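Local atomic coordinates of putative capsular polysaccharide biosynthesis protein (Streptococcus pneumoniae serotype 4, PDB entry 6EWJ), a protein that is a putative sugar aminotransferase of teichoic acid biosynthesis, probably using pyridoxal 5'-phosphate to carry out transamination. Residues H350-P355 / A375-E380. Numbering follows the deposited sequence.
Sequences HYKPLP and AFFENE
Phe377, on helix 371-378, packs tightly against the backbone of the loop 350-355. Its CG lies anti to the backbone N (chi1 156°), which carries the ring toward the loop, where it meets Tyr351 O, Lys352 CA and Pro353 CD. Phe377 CD1 approaches Tyr351 O to 3.4 Å, while Pro353 crosses the Phe377 side chain at about a right angle, with Pro353 CD 3.7 Å from Phe377 CG. A second close point is polar. Glu380 begins strand 380-383, and its chain, bent at chi2, brings OE1 within 2.9 Å of His350 N. The N-H meets the carboxylate from above its plane, 48° out of it, at an N-H...O angle of 152°. Thr382 OG1 bonds both Glu380 OE2 and His350 ND1, so one hydroxyl joins the two side chains of this buried corner; the carboxylate may favour a protonated imidazole. Phe376 turns its ring edge to His350 O, with CE1 3.6 Å away.

In this DegT/DnrJ/EryC1-family aminotransferase, of the fold-type I PLP-enzyme architecture, the loop carries Tyr351, which like His179 binds the cofactor in another structure of this protein; none is bound here. The peptide before Tyr351 is cis, and His350 CB sits over the centre of the phenol ring, 3.8 Å above its plane. Tyr351 CB is directed away from segment 375-380, and the side chain touches His179.

Packing between the segments is sparser at partly exposed Lys352. Its extended chain runs beside Phe377 in the same direction, with CG 3.9 Å from Phe377 CE1. The second subunit covers this side: Lys352 NZ forms a salt bridge with its Glu254, and its Trp253 packs on both Lys352 and Phe377.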
ATOM      1  N   HIS A 350      18.410  15.642   9.002  1.00 21.38           N
ATOM      2  CA  HIS A 350      18.521  14.275   8.511  1.00 21.12           C
ATOM      3  C   HIS A 350      19.803  13.682   9.093  1.00 21.81           C
ATOM      4  O   HIS A 350      20.910  13.993   8.588  1.00 21.94           O
ATOM      5  CB  HIS A 350      18.620  14.242   6.997  1.00 21.19           C
ATOM      6  CG  HIS A 350      17.438  14.823   6.292  1.00 20.75           C
ATOM      7  ND1 HIS A 350      17.285  16.174   6.119  1.00 21.11           N
ATOM      8  CD2 HIS A 350      16.339  14.246   5.766  1.00 20.85           C
ATOM      9  CE1 HIS A 350      16.159  16.411   5.476  1.00 20.94           C
ATOM     10  NE2 HIS A 350      15.547  15.257   5.280  1.00 21.25           N
ATOM     11  N   TYR A 351      19.726  12.871  10.142  1.00 22.01           N
ATOM     12  CA  TYR A 351      18.506  12.462  10.869  1.00 21.86           C
ATOM     13  C   TYR A 351      18.871  12.244  12.308  1.00 22.50           C
ATOM     14  O   TYR A 351      20.029  12.144  12.657  1.00 22.34           O
ATOM     15  CB  TYR A 351      18.010  11.110  10.420  1.00 21.78           C
ATOM     16  CG  TYR A 351      17.530  10.961   9.003  1.00 21.41           C
ATOM     17  CD1 TYR A 351      16.225  11.249   8.671  1.00 21.16           C
ATOM     18  CD2 TYR A 351      18.391  10.492   7.986  1.00 21.46           C
ATOM     19  CE1 TYR A 351      15.758  11.083   7.357  1.00 21.20           C
ATOM     20  CE2 TYR A 351      17.913  10.325   6.672  1.00 21.50           C
ATOM     21  CZ  TYR A 351      16.579  10.624   6.379  1.00 20.95           C
ATOM     22  OH  TYR A 351      16.060  10.460   5.054  1.00 20.81           O
ATOM     23  N   LYS A 352      17.848  12.185  13.166  1.00 23.15           N
ATOM     24  CA  LYS A 352      18.000  11.594  14.465  1.00 23.38           C
ATOM     25  C   LYS A 352      18.473  10.182  14.239  1.00 22.14           C
ATOM     26  O   LYS A 352      17.895   9.495  13.434  1.00 23.08           O
ATOM     27  CB  LYS A 352      16.647  11.493  15.168  1.00 24.15           C
ATOM     28  CG  LYS A 352      16.140  12.788  15.681  1.00 25.25           C
ATOM     29  CD  LYS A 352      15.005  12.525  16.681  1.00 25.74           C
ATOM     30  CE  LYS A 352      14.625  13.793  17.364  1.00 27.07           C
ATOM     31  NZ  LYS A 352      13.400  13.599  18.212  1.00 27.36           N
ATOM     32  N   PRO A 353      19.521   9.725  14.955  1.00 21.30           N
ATOM     33  CA  PRO A 353      19.925   8.351  14.793  1.00 20.23           C
ATOM     34  C   PRO A 353      18.775   7.481  15.326  1.00 19.74           C
ATOM     35  O   PRO A 353      18.065   7.897  16.246  1.00 19.77           O
ATOM     36  CB  PRO A 353      21.136   8.222  15.721  1.00 20.80           C
ATOM     37  CG  PRO A 353      21.657   9.602  15.828  1.00 21.41           C
ATOM     38  CD  PRO A 353      20.453  10.474  15.806  1.00 21.52           C
ATOM     39  N   LEU A 354      18.623   6.298  14.755  1.00 19.14           N
ATOM     40  CA  LEU A 354      17.513   5.401  15.114  1.00 18.76           C
ATOM     41  C   LEU A 354      17.389   5.167  16.630  1.00 19.43           C
ATOM     42  O   LEU A 354      16.296   5.221  17.119  1.00 18.86           O
ATOM     43  CB  LEU A 354      17.632   4.091  14.370  1.00 18.79           C
ATOM     44  CG  LEU A 354      17.555   4.268  12.830  1.00 18.23           C
ATOM     45  CD1 LEU A 354      17.575   2.886  12.213  1.00 18.36           C
ATOM     46  CD2 LEU A 354      16.315   4.993  12.313  1.00 17.80           C
ATOM     47  N   PRO A 355      18.533   4.997  17.357  1.00 19.76           N
ATOM     48  CA  PRO A 355      18.476   4.770  18.793  1.00 21.16           C
ATOM     49  C   PRO A 355      17.902   5.911  19.593  1.00 21.52           C
ATOM     50  O   PRO A 355      17.554   5.672  20.714  1.00 21.98           O
ATOM     51  CB  PRO A 355      19.933   4.525  19.172  1.00 21.28           C
ATOM     52  CG  PRO A 355      20.552   4.005  17.925  1.00 20.64           C
ATOM     53  CD  PRO A 355      19.908   4.791  16.853  1.00 19.99           C
ATOM     54  N   ALA A 375      27.147  12.279  16.698  1.00 22.11           N
ATOM     55  CA  ALA A 375      27.943  13.480  16.460  1.00 22.77           C
ATOM     56  C   ALA A 375      27.583  14.070  15.090  1.00 22.38           C
ATOM     57  O   ALA A 375      27.522  15.283  14.944  1.00 22.81           O
ATOM     58  CB  ALA A 375      29.452  13.198  16.599  1.00 23.35           C
ATOM     59  N   PHE A 376      27.271  13.211  14.125  1.00 21.90           N
ATOM     60  CA  PHE A 376      26.796  13.677  12.803  1.00 21.88           C
ATOM     61  C   PHE A 376      25.498  14.443  12.900  1.00 21.35           C
ATOM     62  O   PHE A 376      25.368  15.516  12.336  1.00 21.99           O
ATOM     63  CB  PHE A 376      26.605  12.479  11.882  1.00 22.07           C
ATOM     64  CG  PHE A 376      26.162  12.829  10.496  1.00 22.66           C
ATOM     65  CD1 PHE A 376      24.803  12.941  10.196  1.00 22.86           C
ATOM     66  CD2 PHE A 376      27.095  13.025   9.485  1.00 23.89           C
ATOM     67  CE1 PHE A 376      24.374  13.231   8.901  1.00 23.53           C
ATOM     68  CE2 PHE A 376      26.676  13.326   8.183  1.00 24.29           C
ATOM     69  CZ  PHE A 376      25.317  13.426   7.890  1.00 23.71           C
ATOM     70  N   PHE A 377      24.556  13.857  13.631  1.00 20.89           N
ATOM     71  CA  PHE A 377      23.236  14.442  13.921  1.00 20.60           C
ATOM     72  C   PHE A 377      23.293  15.739  14.680  1.00 21.10           C
ATOM     73  O   PHE A 377      22.614  16.708  14.340  1.00 21.48           O
ATOM     74  CB  PHE A 377      22.393  13.445  14.710  1.00 20.67           C
ATOM     75  CG  PHE A 377      21.303  14.074  15.541  1.00 20.76           C
ATOM     76  CD1 PHE A 377      20.156  14.628  14.931  1.00 20.45           C
ATOM     77  CD2 PHE A 377      21.390  14.095  16.941  1.00 21.06           C
ATOM     78  CE1 PHE A 377      19.170  15.248  15.691  1.00 20.63           C
ATOM     79  CE2 PHE A 377      20.401  14.710  17.681  1.00 21.36           C
ATOM     80  CZ  PHE A 377      19.276  15.266  17.054  1.00 21.12           C
ATOM     81  N   GLU A 378      24.102  15.762  15.717  1.00 21.67           N
ATOM     82  CA  GLU A 378      24.187  16.897  16.609  1.00 22.70           C
ATOM     83  C   GLU A 378      24.312  18.309  15.973  1.00 22.52           C
ATOM     84  O   GLU A 378      23.688  19.264  16.461  1.00 23.19           O
ATOM     85  CB  GLU A 378      25.368  16.688  17.586  1.00 24.12           C
ATOM     86  CG  GLU A 378      25.300  17.562  18.817  1.00 25.72           C
ATOM     87  CD  GLU A 378      26.542  17.494  19.697  1.00 26.89           C
ATOM     88  OE1 GLU A 378      27.471  16.705  19.437  1.00 27.91           O
ATOM     89  OE2 GLU A 378      26.553  18.226  20.691  1.00 28.75           O
ATOM     90  N   ASN A 379      25.138  18.442  14.936  1.00 22.04           N
ATOM     91  CA  ASN A 379      25.402  19.743  14.304  1.00 21.95           C
ATOM     92  C   ASN A 379      24.896  19.815  12.843  1.00 21.31           C
ATOM     93  O   ASN A 379      25.292  20.689  12.093  1.00 21.25           O
ATOM     94  CB  ASN A 379      26.882  20.099  14.390  1.00 22.52           C
ATOM     95  CG  ASN A 379      27.785  19.118  13.674  1.00 22.16           C
ATOM     96  OD1 ASN A 379      27.445  17.939  13.492  1.00 21.45           O
ATOM     97  ND2 ASN A 379      28.953  19.574  13.301  1.00 22.56           N
ATOM     98  N   GLU A 380      23.990  18.916  12.492  1.00 20.27           N
ATOM     99  CA  GLU A 380      23.527  18.770  11.143  1.00 20.00           C
ATOM    100  C   GLU A 380      22.323  19.661  10.907  1.00 20.25           C
ATOM    101  O   GLU A 380      21.383  19.684  11.735  1.00 20.53           O
ATOM    102  CB  GLU A 380      23.195  17.313  10.840  1.00 19.40           C
ATOM    103  CG  GLU A 380      22.993  17.003   9.362  1.00 18.96           C
ATOM    104  CD  GLU A 380      21.637  17.426   8.804  1.00 18.87           C
ATOM    105  OE1 GLU A 380      20.615  17.377   9.526  1.00 18.65           O
ATOM    106  OE2 GLU A 380      21.553  17.789   7.601  1.00 19.24           O
TER